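Local atomic coordinates of Non-structural protein (Porcine reproductive and respiratory syndrome virus, PDB entry 3IFU), a protein that acts as Nsp1alpha, the N-terminal leader protease of the viral polyprotein, a zinc-binding papain-like cysteine protease that probably suppresses host interferon-beta production. Residues P12-V16 against F50-E54; F82-M87 against G137-Y141; R100-I105 against K117-V121; R127-V132 against L164-K169. The contacts are given in a common frame with arbitrary orientation. Residues are numbered along the deposited sequence.

Contact 1. Residues P12-V16 against F50-E54; sequences PNARV and FYRPE
Two irregular loops meet here and bury 416 Å². The nearest CA atoms are those of N13 and P53, 4.6 Å apart. The segments run in opposite senses, with V16 near F50 and N13 near P53. F50 comes first: its CB lies 4.4 Å from V16 CG2. Y51 takes the t rotamer (chi1 173°), which carries its ring along P12-V16. The ring edge meets the backbone carbonyls, with Y51 CE1 3.2 Å from N13 O. Y51 CE1 also lies 3.9 Å from R15 CG, and Y51 OH sits over one face of the R15 guanidinium. A water links Y51 OH (2.9 Å) to N13 O (2.5 Å). R52 N donates to P12 O at 3.0 Å, nearly linear at 169°. R52 O accepts a CA-H...O contact from N13 CA at 3.0 Å. P53 CA-to-CB points away. E54 CG approaches N13 ND2 to 3.0 Å without a hydrogen bond; N13 OD1 bonds to T11 OG1. A14 points away from F50-E54, its side chain about 4 Å from those of zinc ligands C10 and C25. The direct hydrogen bond joins backbone atoms, so it does not depend on the side chains of P12 and R52; Y51 adds a link through water.

Contact 2. Residues F82-M87 against G137-Y141; sequences FPIARM and GVGVY
Helix F82-M87 packs against an extended segment that becomes strand at V140. The backbones come closest at P83 and G139, with CA atoms 5.4 Å apart. The fit is apolar. V138, in the loop before the strand, is the main bump of G137-Y141. It points at the helix and fills the hollow between F82 and M87, with V138 CG1 4.2 Å from F82 CE2 and V138 CG2 3.9 Å from M87 CG. P83 is the bump on the helix side: P83 CB presses on G139 O and V140 CG2, both at 3.6 Å. V140 CG2 is also 4.1 Å from I84 CG1 and from M87 CE, so one methyl sits among three residues. M87 (chi1 m, chi2 t) lays its SD 4.1 Å from G139 CA. The contact sets helix 81-87 against the loop leading into strand 140-142, within the papain-like protease domain. Helix 94-108 lies behind through M98 and V101, V140 pairs with L159 of strand 157-160, and V138 packs on V138 of the second subunit.

Contact 3. Residues R100-I105 against K117-V121; sequences RVAAEI and KTLQV
R100-I105 is regular helix, held by E104 N to R100 O and I105 N to V101 O, both 3.1 Å. K117-V121 starts as the last turn of helix 113-118. Q120 then leaves it with positive phi (46°), a Schellman motif, and Q120 N bonds to K117 O at 2.9 Å. The nearest CA atoms are those of V101 and L119, 6.9 Å apart. L119, just before the turn, points into the longer helix (chi1 m, chi2 t). L119 CD2 lies 3.7 Å from E104 CG and 4.1 Å from V101 CA. L119 CD1 lies 4.1 Å from V101 CG1 and 4.4 Å from I105 CG1. Nearer the surface, E104 CD meets T118 CG2 at 3.8 Å, while T118 OG1 bonds back to T114 O. One leucine thus docks the C-terminus of helix 113-118 on helix 94-108, the helix before it in the papain-like protease domain. Around it, V101 packs on I81 and A85 of helix 81-87, I105 reaches V115 of helix 113-118, and V121 touches I84.

Contact 4. Residues R127-V132 against L164-K169; sequences RWYPIV and LPQRPK
This is a surface contact in which an irregular segment, L164-K169, runs antiparallel along the edge strand 127-130 of the four-stranded sheet. It buries 506 Å². W128 lies opposite K169 and Y129 opposite P168, with CA atoms 5.5 and 5.4 Å apart. One direct backbone bond joins them, K169 N to W128 O, at 3.2 Å and 153°. A water spans W128 N (2.9 Å) and K169 O (2.6 Å), so one link of a strand-like ladder is water-mediated. Y129 centres the side-chain contact. Its m rotamer brings the ring to L164, whose CD1 lies over one face, 3.8 Å from the centroid, in a CH-pi contact. P168 CB is 4.0 Å from Y129 CE1. A second water joins Y129 OH and L164 O, both at 3.2 Å. Q166 CG meets V132 CG2 at 3.4 Å, and the K169 side chain passes P130, with K169 CD 3.8 Å from P130 CD. R127 CB touches P168 CB at 3.9 Å, while R127 NH1 is hydrogen-bonded to Y122 O. On its other side, strand 127-130 pairs with strand 157-160. The arrangement is a loop covering the edge of an antiparallel sheet in a papain-like protease domain.

Contact 1 lies beside the zinc finger, the A14 side chain about 5 Å from its zinc. Contacts 2 and 3, and strand 127-130 of contact 4, belong to the protease part. Their nearest side chains lie about 11 to 12 Å from the second zinc (C70, C76, H146, M180). Contact 1 touches contact 3, where R15 NE is 4.2 Å from A103 CA, so the zinc-finger loop packs on helix 94-108. Contacts 2 and 3 share a core, with I84 CG2 3.6 Å from V121 CG2. Contacts 2 and 4 meet on the same sheet: V140 O is 3.5 Å from W128 CZ3, and both touch the second subunit. Contacts 1 and 4 are farthest apart, centres about 35 Å.

Contact 1. Residues P12-V16 against F50-E54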
loop_
_atom_site.group_PDB
_atom_site.type_symbol
_atom_site.label_atom_id
_atom_site.label_comp_id
_atom_site.label_asym_id
_atom_site.label_seq_id
_atom_site.Cartn_x
_atom_site.Cartn_y
_atom_site.Cartn_z
ATOM N N PRO A 12 25.082 8.798 4.273
ATOM C CA PRO A 12 24.953 7.570 3.480
ATOM C C PRO A 12 24.934 6.253 4.249
ATOM O O PRO A 12 24.734 5.196 3.646
ATOM C CB PRO A 12 26.131 7.663 2.515
ATOM C CG PRO A 12 27.164 8.326 3.348
ATOM C CD PRO A 12 26.384 9.440 4.016
ATOM N N ASN A 13 25.136 6.301 5.564
ATOM C CA ASN A 13 25.119 5.069 6.347
ATOM C C ASN A 13 23.720 4.784 6.905
ATOM O O ASN A 13 23.527 3.846 7.684
ATOM C CB ASN A 13 26.149 5.127 7.478
ATOM C CG ASN A 13 25.689 5.963 8.648
ATOM O OD1 ASN A 13 25.353 7.136 8.499
ATOM N ND2 ASN A 13 25.676 5.359 9.828
ATOM N N ALA A 14 22.751 5.601 6.498
ATOM C CA ALA A 14 21.366 5.428 6.914
ATOM C C ALA A 14 20.789 4.300 6.057
ATOM O O ALA A 14 20.781 4.396 4.828
ATOM C CB ALA A 14 20.590 6.711 6.681
ATOM N N ARG A 15 20.309 3.237 6.700
ATOM C CA ARG A 15 19.757 2.095 5.969
ATOM C C ARG A 15 18.671 2.405 4.934
ATOM O O ARG A 15 17.967 3.421 4.996
ATOM C CB ARG A 15 19.253 1.033 6.946
ATOM C CG ARG A 15 20.371 0.433 7.781
ATOM C CD ARG A 15 19.881 -0.706 8.637
ATOM N NE ARG A 15 20.895 -1.140 9.593
ATOM C CZ ARG A 15 21.247 -0.448 10.670
ATOM N NH1 ARG A 15 22.178 -0.918 11.487
ATOM N NH2 ARG A 15 20.664 0.713 10.929
ATOM N N VAL A 16 18.539 1.484 3.989
ATOM C CA VAL A 16 17.604 1.618 2.892
ATOM C C VAL A 16 16.608 0.462 2.775
ATOM O O VAL A 16 16.870 -0.648 3.239
ATOM C CB VAL A 16 18.408 1.744 1.568
ATOM C CG1 VAL A 16 17.534 1.409 0.384
ATOM C CG2 VAL A 16 18.974 3.156 1.438
ATOM N N PHE A 50 23.597 2.425 -2.926
ATOM C CA PHE A 50 22.845 3.422 -2.175
ATOM C C PHE A 50 23.238 3.487 -0.702
ATOM O O PHE A 50 23.203 4.555 -0.086
ATOM C CB PHE A 50 21.341 3.134 -2.238
ATOM C CG PHE A 50 20.783 3.034 -3.630
ATOM C CD1 PHE A 50 20.893 1.853 -4.356
ATOM C CD2 PHE A 50 20.091 4.101 -4.192
ATOM C CE1 PHE A 50 20.311 1.733 -5.624
ATOM C CE2 PHE A 50 19.507 3.992 -5.457
ATOM C CZ PHE A 50 19.616 2.807 -6.173
ATOM N N TYR A 51 23.605 2.337 -0.146
ATOM C CA TYR A 51 23.957 2.226 1.262
ATOM C C TYR A 51 25.432 1.953 1.542
ATOM O O TYR A 51 26.003 0.982 1.056
ATOM C CB TYR A 51 23.112 1.120 1.884
ATOM C CG TYR A 51 23.469 0.766 3.302
ATOM C CD1 TYR A 51 23.230 1.655 4.344
ATOM C CD2 TYR A 51 24.003 -0.481 3.608
ATOM C CE1 TYR A 51 23.504 1.307 5.660
ATOM C CE2 TYR A 51 24.284 -0.837 4.920
ATOM C CZ TYR A 51 24.029 0.060 5.942
ATOM O OH TYR A 51 24.278 -0.299 7.246
ATOM N N ARG A 52 26.029 2.815 2.359
ATOM C CA ARG A 52 27.429 2.701 2.747
ATOM C C ARG A 52 27.448 2.596 4.268
ATOM O O ARG A 52 27.338 3.607 4.963
ATOM C CB ARG A 52 28.188 3.957 2.311
ATOM C CG ARG A 52 29.706 3.876 2.410
ATOM C CD ARG A 52 30.334 5.218 2.025
ATOM N NE ARG A 52 31.767 5.125 1.755
ATOM C CZ ARG A 52 32.659 4.590 2.586
ATOM N NH1 ARG A 52 32.274 4.091 3.756
ATOM N NH2 ARG A 52 33.941 4.555 2.247
ATOM N N PRO A 53 27.591 1.376 4.809
ATOM C CA PRO A 53 27.613 1.194 6.263
ATOM C C PRO A 53 28.703 1.998 6.971
ATOM O O PRO A 53 29.521 2.662 6.334
ATOM C CB PRO A 53 27.797 -0.311 6.419
ATOM C CG PRO A 53 28.624 -0.657 5.232
ATOM C CD PRO A 53 27.955 0.125 4.127
ATOM N N GLU A 54 28.706 1.930 8.296
ATOM C CA GLU A 54 29.675 2.653 9.109
ATOM C C GLU A 54 30.979 1.906 9.331
ATOM O O GLU A 54 32.046 2.517 9.417
ATOM C CB GLU A 54 29.058 2.984 10.470
ATOM C CG GLU A 54 28.367 4.326 10.512
ATOM C CD GLU A 54 29.352 5.474 10.385
ATOM O OE1 GLU A 54 30.544 5.205 10.101
ATOM O OE2 GLU A 54 28.929 6.639 10.566
HETATM O O HOH W 1 24.271 1.943 9.039
#

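Contact 2. Residues F82-M87 against G137-Y141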
loop_
_atom_site.group_PDB
_atom_site.type_symbol
_atom_site.label_atom_id
_atom_site.label_comp_id
_atom_site.label_asym_id
_atom_site.label_seq_id
_atom_site.Cartn_x
_atom_site.Cartn_y
_atom_site.Cartn_z
ATOM N N PHE A 82 9.488 -2.346 4.556
ATOM C CA PHE A 82 8.361 -1.433 4.691
ATOM C C PHE A 82 7.022 -2.119 5.010
ATOM O O PHE A 82 6.333 -1.717 5.948
ATOM C CB PHE A 82 8.204 -0.570 3.432
ATOM C CG PHE A 82 7.053 0.383 3.506
ATOM C CD1 PHE A 82 7.096 1.480 4.360
ATOM C CD2 PHE A 82 5.889 0.142 2.787
ATOM C CE1 PHE A 82 5.992 2.322 4.506
ATOM C CE2 PHE A 82 4.783 0.978 2.926
ATOM C CZ PHE A 82 4.838 2.070 3.791
ATOM N N PRO A 83 6.620 -3.144 4.232
ATOM C CA PRO A 83 5.346 -3.818 4.514
ATOM C C PRO A 83 5.242 -4.386 5.933
ATOM O O PRO A 83 4.201 -4.265 6.583
ATOM C CB PRO A 83 5.293 -4.911 3.454
ATOM C CG PRO A 83 6.003 -4.287 2.322
ATOM C CD PRO A 83 7.200 -3.651 2.977
ATOM N N ILE A 84 6.314 -5.015 6.408
ATOM C CA ILE A 84 6.309 -5.578 7.759
ATOM C C ILE A 84 6.188 -4.462 8.797
ATOM O O ILE A 84 5.477 -4.601 9.786
ATOM C CB ILE A 84 7.589 -6.406 8.046
ATOM C CG1 ILE A 84 7.586 -7.683 7.203
ATOM C CG2 ILE A 84 7.668 -6.740 9.522
ATOM C CD1 ILE A 84 8.903 -8.425 7.195
ATOM N N ALA A 85 6.875 -3.354 8.567
ATOM C CA ALA A 85 6.803 -2.241 9.496
ATOM C C ALA A 85 5.422 -1.577 9.482
ATOM O O ALA A 85 4.881 -1.257 10.539
ATOM C CB ALA A 85 7.882 -1.216 9.176
ATOM N N ARG A 86 4.841 -1.374 8.301
ATOM C CA ARG A 86 3.532 -0.730 8.245
ATOM C C ARG A 86 2.412 -1.546 8.860
ATOM O O ARG A 86 1.566 -1.005 9.566
ATOM C CB ARG A 86 3.112 -0.389 6.818
ATOM C CG ARG A 86 1.942 0.595 6.804
ATOM C CD ARG A 86 2.475 2.017 6.920
ATOM N NE ARG A 86 1.778 2.900 7.861
ATOM C CZ ARG A 86 1.613 2.653 9.157
ATOM N NH1 ARG A 86 2.075 1.531 9.691
ATOM N NH2 ARG A 86 1.038 3.556 9.937
ATOM N N MET A 87 2.394 -2.843 8.573
ATOM C CA MET A 87 1.362 -3.730 9.092
ATOM C C MET A 87 1.564 -4.025 10.566
ATOM O O MET A 87 0.672 -4.528 11.237
ATOM C CB MET A 87 1.364 -5.045 8.314
ATOM C CG MET A 87 1.375 -4.873 6.806
ATOM S SD MET A 87 1.129 -6.408 5.891
ATOM C CE MET A 87 2.755 -7.106 5.911
ATOM N N GLY A 137 -3.757 -3.196 -1.070
ATOM C CA GLY A 137 -2.861 -2.685 -0.056
ATOM C C GLY A 137 -1.478 -3.289 0.028
ATOM O O GLY A 137 -1.032 -3.994 -0.867
ATOM N N VAL A 138 -0.812 -3.003 1.140
ATOM C CA VAL A 138 0.541 -3.459 1.396
ATOM C C VAL A 138 0.631 -4.917 1.836
ATOM O O VAL A 138 -0.272 -5.448 2.487
ATOM C CB VAL A 138 1.199 -2.589 2.473
ATOM C CG1 VAL A 138 1.301 -1.150 1.995
ATOM C CG2 VAL A 138 0.384 -2.668 3.750
ATOM N N GLY A 139 1.733 -5.565 1.477
ATOM C CA GLY A 139 1.908 -6.947 1.862
ATOM C C GLY A 139 3.245 -7.505 1.435
ATOM O O GLY A 139 4.021 -6.863 0.728
ATOM N N VAL A 140 3.527 -8.709 1.896
ATOM C CA VAL A 140 4.761 -9.368 1.534
ATOM C C VAL A 140 4.352 -10.620 0.785
ATOM O O VAL A 140 3.675 -11.481 1.327
ATOM C CB VAL A 140 5.593 -9.747 2.783
ATOM C CG1 VAL A 140 6.907 -10.392 2.358
ATOM C CG2 VAL A 140 5.870 -8.506 3.615
ATOM N N TYR A 141 4.731 -10.689 -0.485
ATOM C CA TYR A 141 4.422 -11.842 -1.311
ATOM C C TYR A 141 5.628 -12.734 -1.226
ATOM O O TYR A 141 6.746 -12.241 -1.131
ATOM C CB TYR A 141 4.159 -11.391 -2.742
ATOM C CG TYR A 141 2.885 -10.593 -2.831
ATOM C CD1 TYR A 141 1.702 -11.186 -3.258
ATOM C CD2 TYR A 141 2.842 -9.263 -2.399
ATOM C CE1 TYR A 141 0.502 -10.481 -3.249
ATOM C CE2 TYR A 141 1.645 -8.549 -2.388
ATOM C CZ TYR A 141 0.478 -9.165 -2.812
ATOM O OH TYR A 141 -0.717 -8.484 -2.779
#

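Contact 3. Residues R100-I105 against K117-V121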
loop_
_atom_site.group_PDB
_atom_site.type_symbol
_atom_site.label_atom_id
_atom_site.label_comp_id
_atom_site.label_asym_id
_atom_site.label_seq_id
_atom_site.Cartn_x
_atom_site.Cartn_y
_atom_site.Cartn_z
ATOM N N ARG A 100 13.443 -0.266 13.864
ATOM C CA ARG A 100 13.725 -1.539 14.533
ATOM C C ARG A 100 13.639 -2.712 13.555
ATOM O O ARG A 100 14.410 -3.665 13.649
ATOM C CB ARG A 100 12.738 -1.777 15.675
ATOM C CG ARG A 100 12.658 -0.642 16.683
ATOM C CD ARG A 100 13.833 -0.641 17.632
ATOM N NE ARG A 100 13.820 -1.809 18.507
ATOM C CZ ARG A 100 14.766 -2.077 19.399
ATOM N NH1 ARG A 100 15.794 -1.258 19.529
ATOM N NH2 ARG A 100 14.688 -3.165 20.155
ATOM N N VAL A 101 12.687 -2.637 12.626
ATOM C CA VAL A 101 12.492 -3.677 11.619
ATOM C C VAL A 101 13.679 -3.766 10.647
ATOM O O VAL A 101 14.128 -4.862 10.305
ATOM C CB VAL A 101 11.208 -3.419 10.816
ATOM C CG1 VAL A 101 11.136 -4.356 9.622
ATOM C CG2 VAL A 101 10.005 -3.605 11.709
ATOM N N ALA A 102 14.177 -2.614 10.201
ATOM C CA ALA A 102 15.310 -2.581 9.279
ATOM C C ALA A 102 16.551 -3.155 9.966
ATOM O O ALA A 102 17.209 -4.046 9.435
ATOM C CB ALA A 102 15.574 -1.150 8.824
ATOM N N ALA A 103 16.845 -2.647 11.162
ATOM C CA ALA A 103 18.003 -3.091 11.938
ATOM C C ALA A 103 18.011 -4.601 12.139
ATOM O O ALA A 103 19.045 -5.244 11.977
ATOM C CB ALA A 103 18.036 -2.375 13.308
ATOM N N GLU A 104 16.861 -5.164 12.503
ATOM C CA GLU A 104 16.756 -6.604 12.710
ATOM C C GLU A 104 17.090 -7.370 11.433
ATOM O O GLU A 104 17.969 -8.224 11.421
ATOM C CB GLU A 104 15.344 -6.992 13.153
ATOM C CG GLU A 104 15.077 -6.877 14.632
ATOM C CD GLU A 104 15.962 -7.794 15.467
ATOM O OE1 GLU A 104 16.377 -8.865 14.963
ATOM O OE2 GLU A 104 16.227 -7.447 16.637
ATOM N N ILE A 105 16.378 -7.045 10.359
ATOM C CA ILE A 105 16.559 -7.706 9.073
ATOM C C ILE A 105 17.976 -7.519 8.517
ATOM O O ILE A 105 18.614 -8.493 8.108
ATOM C CB ILE A 105 15.470 -7.218 8.069
ATOM C CG1 ILE A 105 14.090 -7.705 8.544
ATOM C CG2 ILE A 105 15.757 -7.736 6.676
ATOM C CD1 ILE A 105 12.931 -7.280 7.685
ATOM N N LYS A 117 9.550 -13.870 14.106
ATOM C CA LYS A 117 9.119 -14.085 15.483
ATOM C C LYS A 117 9.670 -12.961 16.351
ATOM O O LYS A 117 8.961 -12.425 17.194
ATOM C CB LYS A 117 9.616 -15.434 16.006
ATOM C CG LYS A 117 8.918 -16.622 15.372
ATOM C CD LYS A 117 9.586 -17.942 15.749
ATOM C CE LYS A 117 8.863 -19.142 15.118
ATOM N NZ LYS A 117 9.596 -20.424 15.350
ATOM N N THR A 118 10.934 -12.606 16.139
ATOM C CA THR A 118 11.567 -11.526 16.897
ATOM C C THR A 118 10.787 -10.222 16.671
ATOM O O THR A 118 10.640 -9.397 17.581
ATOM C CB THR A 118 13.048 -11.320 16.454
ATOM O OG1 THR A 118 13.773 -12.544 16.610
ATOM C CG2 THR A 118 13.719 -10.246 17.292
ATOM N N LEU A 119 10.281 -10.061 15.452
ATOM C CA LEU A 119 9.514 -8.882 15.071
ATOM C C LEU A 119 8.037 -9.012 15.434
ATOM O O LEU A 119 7.246 -8.107 15.160
ATOM C CB LEU A 119 9.657 -8.624 13.568
ATOM C CG LEU A 119 11.034 -8.176 13.081
ATOM C CD1 LEU A 119 10.976 -7.905 11.597
ATOM C CD2 LEU A 119 11.461 -6.923 13.835
ATOM N N GLN A 120 7.670 -10.139 16.041
ATOM C CA GLN A 120 6.292 -10.381 16.465
ATOM C C GLN A 120 5.286 -10.021 15.394
ATOM O O GLN A 120 4.268 -9.382 15.671
ATOM C CB GLN A 120 5.988 -9.575 17.718
ATOM C CG GLN A 120 6.707 -10.053 18.944
ATOM C CD GLN A 120 6.702 -9.013 20.032
ATOM O OE1 GLN A 120 6.985 -9.312 21.193
ATOM N NE2 GLN A 120 6.395 -7.771 19.661
ATOM N N VAL A 121 5.577 -10.432 14.169
ATOM C CA VAL A 121 4.704 -10.158 13.045
ATOM C C VAL A 121 3.324 -10.783 13.248
ATOM O O VAL A 121 2.296 -10.143 12.996
ATOM C CB VAL A 121 5.356 -10.672 11.748
ATOM C CG1 VAL A 121 4.313 -10.928 10.681
ATOM C CG2 VAL A 121 6.362 -9.652 11.267
#

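Contact 4. Residues R127-V132 against L164-K169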
loop_
_atom_site.group_PDB
_atom_site.type_symbol
_atom_site.label_atom_id
_atom_site.label_comp_id
_atom_site.label_asym_id
_atom_site.label_seq_id
_atom_site.Cartn_x
_atom_site.Cartn_y
_atom_site.Cartn_z
ATOM N N ARG A 127 -0.915 -12.359 9.005
ATOM C CA ARG A 127 -1.208 -13.760 8.752
ATOM C C ARG A 127 -0.806 -14.065 7.325
ATOM O O ARG A 127 -0.880 -13.185 6.470
ATOM C CB ARG A 127 -2.707 -14.019 8.915
ATOM C CG ARG A 127 -3.262 -13.712 10.308
ATOM C CD ARG A 127 -2.971 -14.837 11.309
ATOM N NE ARG A 127 -3.414 -14.507 12.666
ATOM C CZ ARG A 127 -2.798 -13.651 13.484
ATOM N NH1 ARG A 127 -1.693 -13.025 13.104
ATOM N NH2 ARG A 127 -3.298 -13.409 14.688
ATOM N N TRP A 128 -0.359 -15.293 7.069
ATOM C CA TRP A 128 0.006 -15.700 5.714
ATOM C C TRP A 128 -1.250 -16.256 5.060
ATOM O O TRP A 128 -2.130 -16.774 5.742
ATOM C CB TRP A 128 1.086 -16.785 5.718
ATOM C CG TRP A 128 2.460 -16.283 6.021
ATOM C CD1 TRP A 128 3.138 -16.408 7.201
ATOM C CD2 TRP A 128 3.322 -15.548 5.137
ATOM N NE1 TRP A 128 4.368 -15.796 7.109
ATOM C CE2 TRP A 128 4.507 -15.258 5.853
ATOM C CE3 TRP A 128 3.207 -15.104 3.811
ATOM C CZ2 TRP A 128 5.573 -14.542 5.287
ATOM C CZ3 TRP A 128 4.269 -14.391 3.247
ATOM C CH2 TRP A 128 5.434 -14.118 3.987
ATOM N N TYR A 129 -1.343 -16.141 3.743
ATOM C CA TYR A 129 -2.502 -16.649 3.028
ATOM C C TYR A 129 -2.047 -17.219 1.703
ATOM O O TYR A 129 -1.128 -16.683 1.070
ATOM C CB TYR A 129 -3.508 -15.533 2.746
ATOM C CG TYR A 129 -4.168 -14.933 3.965
ATOM C CD1 TYR A 129 -5.379 -15.428 4.440
ATOM C CD2 TYR A 129 -3.583 -13.863 4.639
ATOM C CE1 TYR A 129 -5.995 -14.871 5.555
ATOM C CE2 TYR A 129 -4.184 -13.301 5.756
ATOM C CZ TYR A 129 -5.390 -13.805 6.212
ATOM O OH TYR A 129 -5.987 -13.247 7.323
ATOM N N PRO A 130 -2.658 -18.334 1.275
ATOM C CA PRO A 130 -2.290 -18.946 -0.006
ATOM C C PRO A 130 -2.854 -18.006 -1.059
ATOM O O PRO A 130 -4.041 -17.700 -1.030
ATOM C CB PRO A 130 -3.038 -20.275 0.015
ATOM C CG PRO A 130 -3.144 -20.582 1.485
ATOM C CD PRO A 130 -3.502 -19.243 2.068
ATOM N N ILE A 131 -2.018 -17.527 -1.970
ATOM C CA ILE A 131 -2.510 -16.611 -2.989
ATOM C C ILE A 131 -3.550 -17.311 -3.859
ATOM O O ILE A 131 -3.290 -18.375 -4.413
ATOM C CB ILE A 131 -1.365 -16.084 -3.881
ATOM C CG1 ILE A 131 -0.354 -15.307 -3.036
ATOM C CG2 ILE A 131 -1.932 -15.190 -4.965
ATOM C CD1 ILE A 131 0.950 -15.004 -3.759
ATOM N N VAL A 132 -4.732 -16.711 -3.958
ATOM C CA VAL A 132 -5.826 -17.258 -4.754
ATOM C C VAL A 132 -6.474 -16.158 -5.575
ATOM O O VAL A 132 -7.494 -16.378 -6.227
ATOM C CB VAL A 132 -6.923 -17.895 -3.864
ATOM C CG1 VAL A 132 -6.482 -19.261 -3.383
ATOM C CG2 VAL A 132 -7.226 -16.980 -2.682
ATOM N N LEU A 164 -8.736 -10.904 5.516
ATOM C CA LEU A 164 -9.094 -11.620 4.295
ATOM C C LEU A 164 -10.138 -12.732 4.438
ATOM O O LEU A 164 -10.366 -13.241 5.535
ATOM C CB LEU A 164 -7.825 -12.180 3.642
ATOM C CG LEU A 164 -6.813 -11.126 3.184
ATOM C CD1 LEU A 164 -5.693 -11.810 2.404
ATOM C CD2 LEU A 164 -7.504 -10.076 2.322
ATOM N N PRO A 165 -10.779 -13.124 3.318
ATOM C CA PRO A 165 -11.807 -14.170 3.275
ATOM C C PRO A 165 -11.222 -15.582 3.338
ATOM O O PRO A 165 -11.843 -16.492 3.882
ATOM C CB PRO A 165 -12.508 -13.896 1.952
ATOM C CG PRO A 165 -11.369 -13.534 1.079
ATOM C CD PRO A 165 -10.574 -12.566 1.967
ATOM N N GLN A 166 -10.034 -15.764 2.772
ATOM C CA GLN A 166 -9.380 -17.067 2.797
ATOM C C GLN A 166 -9.165 -17.464 4.248
ATOM O O GLN A 166 -9.568 -16.747 5.165
ATOM C CB GLN A 166 -8.019 -17.017 2.089
ATOM C CG GLN A 166 -8.082 -16.634 0.623
ATOM C CD GLN A 166 -7.379 -15.322 0.331
ATOM O OE1 GLN A 166 -6.158 -15.215 0.463
ATOM N NE2 GLN A 166 -8.152 -14.310 -0.063
ATOM N N ARG A 167 -8.515 -18.604 4.454
ATOM C CA ARG A 167 -8.251 -19.086 5.799
ATOM C C ARG A 167 -6.773 -18.909 6.104
ATOM O O ARG A 167 -5.914 -19.429 5.392
ATOM C CB ARG A 167 -8.642 -20.563 5.915
ATOM C CG ARG A 167 -9.749 -20.982 4.952
ATOM C CD ARG A 167 -10.418 -22.291 5.365
ATOM N NE ARG A 167 -9.482 -23.229 5.983
ATOM C CZ ARG A 167 -9.476 -23.528 7.279
ATOM N NH1 ARG A 167 -8.586 -24.388 7.761
ATOM N NH2 ARG A 167 -10.370 -22.974 8.088
ATOM N N PRO A 168 -6.457 -18.169 7.174
ATOM C CA PRO A 168 -5.061 -17.937 7.549
ATOM C C PRO A 168 -4.295 -19.217 7.851
ATOM O O PRO A 168 -4.887 -20.232 8.216
ATOM C CB PRO A 168 -5.178 -17.029 8.772
ATOM C CG PRO A 168 -6.465 -17.468 9.387
ATOM C CD PRO A 168 -7.369 -17.601 8.181
ATOM N N LYS A 169 -2.977 -19.155 7.678
ATOM C CA LYS A 169 -2.082 -20.273 7.952
ATOM C C LYS A 169 -1.775 -20.234 9.451
ATOM O O LYS A 169 -1.594 -19.160 10.014
ATOM C CB LYS A 169 -0.785 -20.095 7.167
ATOM C CG LYS A 169 -0.618 -21.012 5.975
ATOM C CD LYS A 169 -1.746 -20.878 4.992
ATOM C CE LYS A 169 -2.491 -22.195 4.891
ATOM N NZ LYS A 169 -1.587 -23.314 4.496
HETATM O O HOH W 2 -0.247 -17.068 9.401
HETATM O O HOH W 3 -9.036 -13.259 8.425
#